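Local coordinates for penicillin binding protein 2X (Streptococcus thermophilus, PDB 5U47) that probably acts as a transpeptidase that cross-links adjacent glycan strands of cell wall peptidoglycan at the division septum, and is a target of beta-lactam antibiotics, at residues F75-V78 with A79-K83; Q364-D368 with K369-N373; N399-N402 with I403-S407. The protein carries 1 engineered substitution. All coordinates share one frame; numbering follows the deposited sequence. Where two conformers were deposited one is given.

Each of the three contacts lies within one unbroken run of chain, so none closes a long loop; they follow in series, without nesting or crossing. Contact 1 comes first, on helix 72-86 in the dimerisation domain. Contact 2 joins the end of helix 356-366 to the start of helix 368-377, and contact 3 spans short helix 400-405 and the residues after it; both are in the transpeptidase domain. Contacts 2 and 3 touch, their centres about 10 Å apart: W371 of contact 2 packs on I403 and hydrogen-bonds S406, both of contact 3. Contact 1 is remote: its nearest atoms are about 68 Å from contact 3.

Contact 1: residues F75-V78 with A79-K83; sequences FDKV and ADILK
V78 and L82 sit one turn apart on helix 72-86 with their side chains side by side, pointing the same way. V78 CG1 comes within 4.1 Å of L82 CG. V78 has that methyl anti to its backbone N (chi1 172°), which places it over the next turn. L82 N donates to V78 O at 2.8 Å, one of the i to i+4 bonds of the helix. K77 treats I81 differently: its chain bends at chi2 (51°) and passes obliquely across the isoleucine, K77 CE resting 3.9 Å from I81 CD1, so the lysine's methylenes do the touching. A79 N closes the preceding turn on F75 O at 3.1 Å, and the A79 methyl lies against the carbonyl of D76. On the polar side D76 OD2 and D80 OD2 come within 4.0 Å with carboxylate planes 77° apart, a like-charge approach that K77, with NZ 5.0 Å from D80 OD2, may partly offset; D80 OD1 also has a long, weak ion pair with K90. The helix packs against two others: F75, A79 and L82 touch helix 90-97, I81 and L82 meet helix 116-128, and I131 in a loop touches both K77 and V78.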
ATOM      1  N   PHE A  75     -35.462  -3.892 -42.542  1.00 56.83           N
ATOM      2  CA  PHE A  75     -34.067  -3.401 -42.667  1.00 57.25           C
ATOM      3  C   PHE A  75     -33.940  -1.863 -42.730  1.00 56.93           C
ATOM      4  O   PHE A  75     -33.131  -1.263 -42.007  1.00 54.04           O
ATOM      5  CB  PHE A  75     -33.416  -4.025 -43.915  1.00 59.83           C
ATOM      6  CG  PHE A  75     -32.821  -5.398 -43.700  1.00 60.32           C
ATOM      7  CD1 PHE A  75     -33.272  -6.260 -42.696  1.00 61.66           C
ATOM      8  CD2 PHE A  75     -31.836  -5.861 -44.569  1.00 63.49           C
ATOM      9  CE1 PHE A  75     -32.711  -7.523 -42.534  1.00 61.47           C
ATOM     10  CE2 PHE A  75     -31.285  -7.131 -44.419  1.00 64.10           C
ATOM     11  CZ  PHE A  75     -31.723  -7.962 -43.398  1.00 62.55           C
ATOM     12  N   ASP A  76     -34.754  -1.244 -43.584  1.00 57.68           N
ATOM     13  CA  ASP A  76     -34.749   0.210 -43.776  1.00 58.89           C
ATOM     14  C   ASP A  76     -35.146   0.983 -42.519  1.00 56.18           C
ATOM     15  O   ASP A  76     -34.590   2.044 -42.247  1.00 52.96           O
ATOM     16  CB  ASP A  76     -35.703   0.600 -44.918  1.00 63.27           C
ATOM     17  CG  ASP A  76     -35.667   2.093 -45.233  1.00 66.00           C
ATOM     18  OD1 ASP A  76     -34.573   2.620 -45.542  1.00 70.93           O
ATOM     19  OD2 ASP A  76     -36.737   2.734 -45.187  1.00 68.79           O
ATOM     20  N   LYS A  77     -36.128   0.474 -41.773  1.00 54.76           N
ATOM     21  CA  LYS A  77     -36.559   1.155 -40.547  1.00 55.16           C
ATOM     22  C   LYS A  77     -35.454   1.075 -39.480  1.00 53.14           C
ATOM     23  O   LYS A  77     -35.222   2.035 -38.735  1.00 53.47           O
ATOM     24  CB  LYS A  77     -37.890   0.592 -40.033  1.00 56.48           C
ATOM     25  CG  LYS A  77     -38.402   1.231 -38.745  1.00 59.04           C
ATOM     26  CD  LYS A  77     -38.423   2.760 -38.813  1.00 62.10           C
ATOM     27  CE  LYS A  77     -38.952   3.364 -37.524  1.00 63.57           C
ATOM     28  NZ  LYS A  77     -38.854   4.846 -37.535  1.00 65.23           N
ATOM     29  N   VAL A  78     -34.769  -0.070 -39.425  1.00 51.38           N
ATOM     30  CA  VAL A  78     -33.642  -0.254 -38.515  1.00 50.73           C
ATOM     31  C   VAL A  78     -32.551   0.773 -38.850  1.00 50.22           C
ATOM     32  O   VAL A  78     -31.952   1.357 -37.942  1.00 48.41           O
ATOM     33  CB  VAL A  78     -33.070  -1.697 -38.573  1.00 51.31           C
ATOM     34  CG1 VAL A  78     -31.782  -1.816 -37.760  1.00 51.92           C
ATOM     35  CG2 VAL A  78     -34.095  -2.707 -38.074  1.00 50.47           C
ATOM     36  N   ALA A  79     -32.316   1.014 -40.143  1.00 49.02           N
ATOM     37  CA  ALA A  79     -31.292   1.995 -40.541  1.00 51.02           C
ATOM     38  C   ALA A  79     -31.681   3.416 -40.102  1.00 51.93           C
ATOM     39  O   ALA A  79     -30.826   4.193 -39.629  1.00 48.46           O
ATOM     40  CB  ALA A  79     -31.043   1.940 -42.036  1.00 52.73           C
ATOM     41  N   ASP A  80     -32.969   3.749 -40.252  1.00 53.04           N
ATOM     42  CA  ASP A  80     -33.481   5.063 -39.830  1.00 55.52           C
ATOM     43  C   ASP A  80     -33.229   5.240 -38.342  1.00 54.08           C
ATOM     44  O   ASP A  80     -32.744   6.285 -37.899  1.00 51.17           O
ATOM     45  CB  ASP A  80     -34.979   5.204 -40.122  1.00 58.45           C
ATOM     46  CG  ASP A  80     -35.297   5.221 -41.621  1.00 61.31           C
ATOM     47  OD1 ASP A  80     -34.377   5.453 -42.442  1.00 64.78           O
ATOM     48  OD2 ASP A  80     -36.479   5.013 -41.968  1.00 61.38           O
ATOM     49  N   ILE A  81     -33.537   4.190 -37.585  1.00 53.31           N
ATOM     50  CA  ILE A  81     -33.331   4.199 -36.141  1.00 52.49           C
ATOM     51  C   ILE A  81     -31.840   4.329 -35.771  1.00 49.96           C
ATOM     52  O   ILE A  81     -31.489   5.152 -34.921  1.00 47.52           O
ATOM     53  CB  ILE A  81     -33.975   2.958 -35.476  1.00 52.65           C
ATOM     54  CG1 ILE A  81     -35.513   3.044 -35.605  1.00 52.80           C
ATOM     55  CG2 ILE A  81     -33.567   2.870 -34.005  1.00 52.66           C
ATOM     56  CD1 ILE A  81     -36.258   1.771 -35.250  1.00 52.89           C
ATOM     57  N   LEU A  82     -30.977   3.544 -36.418  1.00 48.03           N
ATOM     58  CA  LEU A  82     -29.545   3.590 -36.119  1.00 47.77           C
ATOM     59  C   LEU A  82     -28.905   4.932 -36.497  1.00 49.82           C
ATOM     60  O   LEU A  82     -27.975   5.399 -35.815  1.00 47.98           O
ATOM     61  CB  LEU A  82     -28.793   2.405 -36.741  1.00 47.65           C
ATOM     62  CG  LEU A  82     -29.182   0.993 -36.245  1.00 47.71           C
ATOM     63  CD1 LEU A  82     -28.026   0.026 -36.476  1.00 47.35           C
ATOM     64  CD2 LEU A  82     -29.550   0.959 -34.768  1.00 47.44           C
ATOM     65  N   LYS A  83     -29.401   5.549 -37.569  0.50 50.89           N
ATOM     66  CA  LYS A  83     -28.907   6.851 -38.003  0.50 52.09           C
ATOM     67  C   LYS A  83     -29.271   7.908 -36.965  0.50 52.95           C
ATOM     68  O   LYS A  83     -28.398   8.600 -36.442  0.50 52.30           O
ATOM     69  CB  LYS A  83     -29.494   7.227 -39.368  0.50 53.16           C
ATOM     70  CG  LYS A  83     -29.030   8.584 -39.898  0.50 53.79           C
ATOM     71  CD  LYS A  83     -27.522   8.632 -40.115  0.50 53.88           C
ATOM     72  CE  LYS A  83     -27.069  10.000 -40.616  0.50 54.68           C
ATOM     73  NZ  LYS A  83     -25.597  10.055 -40.817  0.50 54.75           N
TER

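Contact 2: residues Q364-D368 with K369-N373; sequences QAMGD and KVWSN
D368 O takes the backbone N-H of S372 at 2.8 Å, the shortest hydrogen bond across this junction. Two helices meet here through a glycine: G367 ends helix 356-366 with positive phi (96°) and is the N-cap of helix 368-377. With these backbone angles a side chain would be jammed against the carbonyl of M366, so the break calls for glycine. From G367 the new helix starts at once, W371 N donating almost straight to G367 O at 3.0 Å. One residue earlier, the turn is bridged by a water, which donates to M366 O and accepts from V370 N, 3.0 Å from each of these two atoms; the i to i+4 link survives with a solvent molecule inserted where the helices part.

M366 reaches across the junction. Its CG sits between backbone N and carbonyl carbon (chi1 72°), the crowded position, and this carries the thioether across to the next helix. M366 CB rests on V370 CG1 at 4.1 Å, while M366 SD lies 4.0 Å from W371 CB. The sulfur makes a Met-aromatic contact with the indole, approaching obliquely, 65° off the ring normal.

M366 and W371 both pack on helix 297-308, whose start carries a sequence pattern like the SxxK of penicillin-binding transpeptidases; the indole lies near that pattern without touching it. S372 OG hydrogen-bonds Q398 OE1, in the loop before helix 400-405. The indole itself is held by its N-H: W371 NE1 hydrogen-bonds S406 OG.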
ATOM      1  N   GLN A 364      29.238   1.945  17.824  0.60 42.99           N
ATOM      2  CA  GLN A 364      30.344   1.225  18.470  0.60 45.89           C
ATOM      3  C   GLN A 364      30.205   1.219  19.994  0.60 46.81           C
ATOM      4  O   GLN A 364      30.582   0.253  20.645  0.60 48.09           O
ATOM      5  CB  GLN A 364      31.695   1.826  18.068  0.60 47.57           C
ATOM      6  CG  GLN A 364      32.055   1.636  16.600  0.60 47.02           C
ATOM      7  CD  GLN A 364      33.410   2.221  16.234  0.60 48.76           C
ATOM      8  OE1 GLN A 364      34.136   2.744  17.081  0.60 49.74           O
ATOM      9  NE2 GLN A 364      33.756   2.132  14.961  0.60 49.75           N
ATOM     10  N   ALA A 365      29.641   2.294  20.543  1.00 47.49           N
ATOM     11  CA  ALA A 365      29.438   2.429  22.000  1.00 49.50           C
ATOM     12  C   ALA A 365      28.384   1.467  22.523  1.00 49.32           C
ATOM     13  O   ALA A 365      28.463   1.025  23.658  1.00 51.91           O
ATOM     14  CB  ALA A 365      29.044   3.856  22.357  1.00 50.33           C
ATOM     15  N   MET A 366      27.373   1.173  21.714  1.00 46.70           N
ATOM     16  CA  MET A 366      26.365   0.212  22.138  1.00 46.53           C
ATOM     17  C   MET A 366      26.850  -1.180  21.730  1.00 45.78           C
ATOM     18  O   MET A 366      26.571  -2.154  22.412  1.00 46.64           O
ATOM     19  CB  MET A 366      24.962   0.565  21.602  1.00 45.24           C
ATOM     20  CG  MET A 366      24.707   0.359  20.133  1.00 44.65           C
ATOM     21  SD  MET A 366      23.000   0.850  19.715  1.00 45.61           S
ATOM     22  CE  MET A 366      23.164   2.633  19.616  1.00 44.57           C
ATOM     23  N   GLY A 367      27.609  -1.249  20.633  1.00 46.19           N
ATOM     24  CA  GLY A 367      28.161  -2.516  20.134  1.00 46.17           C
ATOM     25  C   GLY A 367      27.316  -3.141  19.041  1.00 45.71           C
ATOM     26  O   GLY A 367      26.093  -2.905  18.965  1.00 42.07           O
ATOM     27  N   ASP A 368      27.969  -3.941  18.196  1.00 46.10           N
ATOM     28  CA  ASP A 368      27.316  -4.620  17.067  1.00 46.26           C
ATOM     29  C   ASP A 368      26.136  -5.488  17.454  1.00 44.68           C
ATOM     30  O   ASP A 368      25.093  -5.423  16.825  1.00 43.15           O
ATOM     31  CB  ASP A 368      28.315  -5.497  16.295  1.00 48.26           C
ATOM     32  CG  ASP A 368      29.253  -4.692  15.395  1.00 49.57           C
ATOM     33  OD1 ASP A 368      29.231  -3.437  15.429  1.00 49.26           O
ATOM     34  OD2 ASP A 368      30.013  -5.331  14.636  1.00 50.67           O
ATOM     35  N   LYS A 369      26.312  -6.311  18.477  1.00 45.06           N
ATOM     36  CA  LYS A 369      25.256  -7.223  18.925  1.00 44.37           C
ATOM     37  C   LYS A 369      23.975  -6.468  19.307  1.00 42.83           C
ATOM     38  O   LYS A 369      22.859  -6.837  18.868  1.00 40.59           O
ATOM     39  CB  LYS A 369      25.767  -8.053  20.104  1.00 47.11           C
ATOM     40  CG  LYS A 369      24.743  -8.899  20.824  1.00 47.85           C
ATOM     41  CD  LYS A 369      25.404  -9.587  22.007  1.00 50.97           C
ATOM     42  CE  LYS A 369      24.391 -10.189  22.964  1.00 52.16           C
ATOM     43  NZ  LYS A 369      23.440 -11.099  22.279  1.00 54.03           N
ATOM     44  N   VAL A 370      24.141  -5.422  20.116  1.00 40.84           N
ATOM     45  CA  VAL A 370      23.021  -4.595  20.565  1.00 40.20           C
ATOM     46  C   VAL A 370      22.350  -3.885  19.378  1.00 39.12           C
ATOM     47  O   VAL A 370      21.135  -3.997  19.189  1.00 37.67           O
ATOM     48  CB  VAL A 370      23.471  -3.579  21.644  1.00 40.72           C
ATOM     49  CG1 VAL A 370      22.367  -2.563  21.932  1.00 40.48           C
ATOM     50  CG2 VAL A 370      23.864  -4.308  22.937  1.00 42.82           C
ATOM     51  N   TRP A 371      23.134  -3.173  18.573  1.00 37.30           N
ATOM     52  CA  TRP A 371      22.577  -2.485  17.406  1.00 36.14           C
ATOM     53  C   TRP A 371      21.844  -3.454  16.468  1.00 36.26           C
ATOM     54  O   TRP A 371      20.725  -3.164  16.013  1.00 34.92           O
ATOM     55  CB  TRP A 371      23.657  -1.693  16.655  1.00 35.74           C
ATOM     56  CG  TRP A 371      23.187  -1.034  15.361  1.00 34.48           C
ATOM     57  CD1 TRP A 371      23.768  -1.142  14.129  1.00 35.20           C
ATOM     58  CD2 TRP A 371      22.020  -0.209  15.177  1.00 33.17           C
ATOM     59  NE1 TRP A 371      23.043  -0.426  13.190  1.00 34.35           N
ATOM     60  CE2 TRP A 371      21.970   0.155  13.812  1.00 32.67           C
ATOM     61  CE3 TRP A 371      21.012   0.256  16.035  1.00 32.94           C
ATOM     62  CZ2 TRP A 371      20.956   0.962  13.289  1.00 31.27           C
ATOM     63  CZ3 TRP A 371      20.004   1.046  15.516  1.00 32.17           C
ATOM     64  CH2 TRP A 371      19.984   1.399  14.156  1.00 31.32           C
ATOM     65  N   SER A 372      22.452  -4.598  16.192  1.00 36.91           N
ATOM     66  CA  SER A 372      21.850  -5.574  15.298  1.00 38.49           C
ATOM     67  C   SER A 372      20.485  -6.087  15.853  1.00 38.39           C
ATOM     68  O   SER A 372      19.530  -6.351  15.084  1.00 35.50           O
ATOM     69  CB  SER A 372      22.828  -6.722  15.036  1.00 41.24           C
ATOM     70  OG  SER A 372      22.218  -7.737  14.250  1.00 43.90           O
ATOM     71  N   ASN A 373      20.401  -6.184  17.178  1.00 38.58           N
ATOM     72  CA  ASN A 373      19.174  -6.592  17.838  1.00 39.11           C
ATOM     73  C   ASN A 373      18.112  -5.481  17.735  1.00 36.84           C
ATOM     74  O   ASN A 373      16.924  -5.781  17.622  1.00 35.84           O
ATOM     75  CB  ASN A 373      19.432  -6.932  19.301  1.00 40.13           C
ATOM     76  CG  ASN A 373      18.244  -7.589  19.956  1.00 39.87           C
ATOM     77  OD1 ASN A 373      17.664  -7.042  20.893  1.00 39.06           O
ATOM     78  ND2 ASN A 373      17.837  -8.751  19.431  1.00 39.73           N
TER
HETATM   79  O   HOH W   1      26.688  -4.992  21.550  1.00 54.50           O

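Contact 3: residues N399-N402 with I403-S407; sequences NSVN and IAQSS
V401 and Q405 form a packed pair facing strand 328-330, V401 CG1 3.9 Å from Q405 CD. The glutamine chain is extended beyond CG, which lays its amide alongside V401 CG1; both side chains also touch V328 on that strand. Q405 N bonds to V401 O at 3.0 Å. The loose, solvent side is the start of the helix, where N399 and S400 are exposed.

The unit is a short helix, 400-405, of the transpeptidase region, with N399 as its N-cap. The asparagine side chain, CG anti to the backbone N (chi1 -178°), lets OD1 accept from V401 N, but weakly: the bond is 3.2 Å long and bent to 133°. N399 O is better used, taking I403 N at 3.0 Å.

The buried face is closer packed. I403, with CG1 over N399 O, is wedged among E363 of helix 356-366 and D368 and W371 of helix 368-377, while A404 also rests on E363. S406 N bonds to N402 O at 2.8 Å, the last i to i+4 bond across the two segments. Two serine hydroxyls then turn back onto the last turn. S406 OG approaches I403 O at 2.5 Å, short enough that the exact length is doubtful. S407 OG donates to A404 O at 2.7 Å, and S407 N reaches that carbonyl as well; S407 thus holds A404 O through both its hydroxyl and its backbone N-H. N402 ND2 leads away from the helix to the backbone carbonyl of G411.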
ATOM      1  N   ASN A 399      27.530  -8.939   8.507  1.00 39.11           N
ATOM      2  CA  ASN A 399      28.955  -8.625   8.396  1.00 39.71           C
ATOM      3  C   ASN A 399      29.239  -7.380   9.250  1.00 38.09           C
ATOM      4  O   ASN A 399      28.487  -6.407   9.182  1.00 34.89           O
ATOM      5  CB  ASN A 399      29.317  -8.345   6.941  1.00 40.15           C
ATOM      6  CG  ASN A 399      30.781  -8.053   6.753  1.00 42.70           C
ATOM      7  OD1 ASN A 399      31.188  -6.892   6.654  1.00 44.74           O
ATOM      8  ND2 ASN A 399      31.587  -9.092   6.728  1.00 43.77           N
ATOM      9  N   SER A 400      30.328  -7.404  10.025  1.00 38.92           N
ATOM     10  CA  SER A 400      30.657  -6.310  10.964  1.00 39.31           C
ATOM     11  C   SER A 400      30.715  -4.933  10.300  1.00 38.49           C
ATOM     12  O   SER A 400      30.255  -3.954  10.872  1.00 36.58           O
ATOM     13  CB  SER A 400      31.962  -6.588  11.721  1.00 41.43           C
ATOM     14  OG  SER A 400      33.083  -6.534  10.846  1.00 45.17           O
ATOM     15  N   VAL A 401      31.270  -4.876   9.098  1.00 38.83           N
ATOM     16  CA  VAL A 401      31.355  -3.622   8.352  1.00 39.24           C
ATOM     17  C   VAL A 401      29.956  -3.090   7.999  1.00 36.59           C
ATOM     18  O   VAL A 401      29.692  -1.900   8.198  1.00 35.85           O
ATOM     19  CB  VAL A 401      32.212  -3.768   7.074  1.00 39.94           C
ATOM     20  CG1 VAL A 401      32.278  -2.433   6.329  1.00 39.83           C
ATOM     21  CG2 VAL A 401      33.604  -4.263   7.429  1.00 42.11           C
ATOM     22  N   ASN A 402      29.068  -3.952   7.490  1.00 36.13           N
ATOM     23  CA  ASN A 402      27.697  -3.541   7.174  1.00 35.34           C
ATOM     24  C   ASN A 402      26.936  -3.094   8.426  1.00 34.86           C
ATOM     25  O   ASN A 402      26.164  -2.157   8.356  1.00 33.61           O
ATOM     26  CB  ASN A 402      26.868  -4.654   6.532  1.00 35.89           C
ATOM     27  CG  ASN A 402      27.364  -5.048   5.167  1.00 37.97           C
ATOM     28  OD1 ASN A 402      28.401  -5.645   5.039  1.00 39.94           O
ATOM     29  ND2 ASN A 402      26.561  -4.776   4.141  1.00 41.49           N
ATOM     30  N   ILE A 403      27.130  -3.784   9.554  1.00 35.50           N
ATOM     31  CA  ILE A 403      26.438  -3.417  10.800  1.00 35.88           C
ATOM     32  C   ILE A 403      26.809  -1.981  11.212  1.00 36.21           C
ATOM     33  O   ILE A 403      25.934  -1.210  11.611  1.00 35.34           O
ATOM     34  CB  ILE A 403      26.708  -4.415  11.938  1.00 38.05           C
ATOM     35  CG1 ILE A 403      26.097  -5.779  11.601  1.00 38.52           C
ATOM     36  CG2 ILE A 403      26.083  -3.924  13.244  1.00 37.86           C
ATOM     37  CD1 ILE A 403      26.461  -6.869  12.593  1.00 39.84           C
ATOM     38  N   ALA A 404      28.084  -1.612  11.080  1.00 36.49           N
ATOM     39  CA  ALA A 404      28.510  -0.237  11.388  1.00 37.09           C
ATOM     40  C   ALA A 404      27.900   0.756  10.389  1.00 36.33           C
ATOM     41  O   ALA A 404      27.383   1.799  10.767  1.00 36.52           O
ATOM     42  CB  ALA A 404      30.026  -0.122  11.375  1.00 38.64           C
ATOM     43  N   GLN A 405      27.984   0.430   9.109  1.00 36.74           N
ATOM     44  CA  GLN A 405      27.447   1.299   8.059  1.00 35.92           C
ATOM     45  C   GLN A 405      25.947   1.491   8.189  1.00 33.82           C
ATOM     46  O   GLN A 405      25.438   2.554   7.865  1.00 33.22           O
ATOM     47  CB  GLN A 405      27.754   0.722   6.678  1.00 37.25           C
ATOM     48  CG  GLN A 405      29.227   0.794   6.277  1.00 40.41           C
ATOM     49  CD  GLN A 405      29.529   0.000   5.017  1.00 42.18           C
ATOM     50  OE1 GLN A 405      28.890  -1.031   4.735  1.00 44.72           O
ATOM     51  NE2 GLN A 405      30.516   0.450   4.269  1.00 47.00           N
ATOM     52  N   SER A 406      25.244   0.449   8.642  1.00 32.80           N
ATOM     53  CA  SER A 406      23.794   0.512   8.804  1.00 32.88           C
ATOM     54  C   SER A 406      23.368   1.625   9.764  1.00 32.67           C
ATOM     55  O   SER A 406      22.214   2.079   9.692  1.00 31.54           O
ATOM     56  CB  SER A 406      23.209  -0.840   9.271  1.00 31.90           C
ATOM     57  OG  SER A 406      23.596  -1.136  10.603  1.00 33.43           O
ATOM     58  N   SER A 407      24.298   2.074  10.623  1.00 33.79           N
ATOM     59  CA  SER A 407      24.024   3.157  11.578  1.00 34.63           C
ATOM     60  C   SER A 407      23.690   4.472  10.856  1.00 34.08           C
ATOM     61  O   SER A 407      23.045   5.342  11.439  1.00 34.68           O
ATOM     62  CB  SER A 407      25.190   3.364  12.552  1.00 36.13           C
ATOM     63  OG  SER A 407      26.303   3.963  11.907  1.00 38.13           O
TER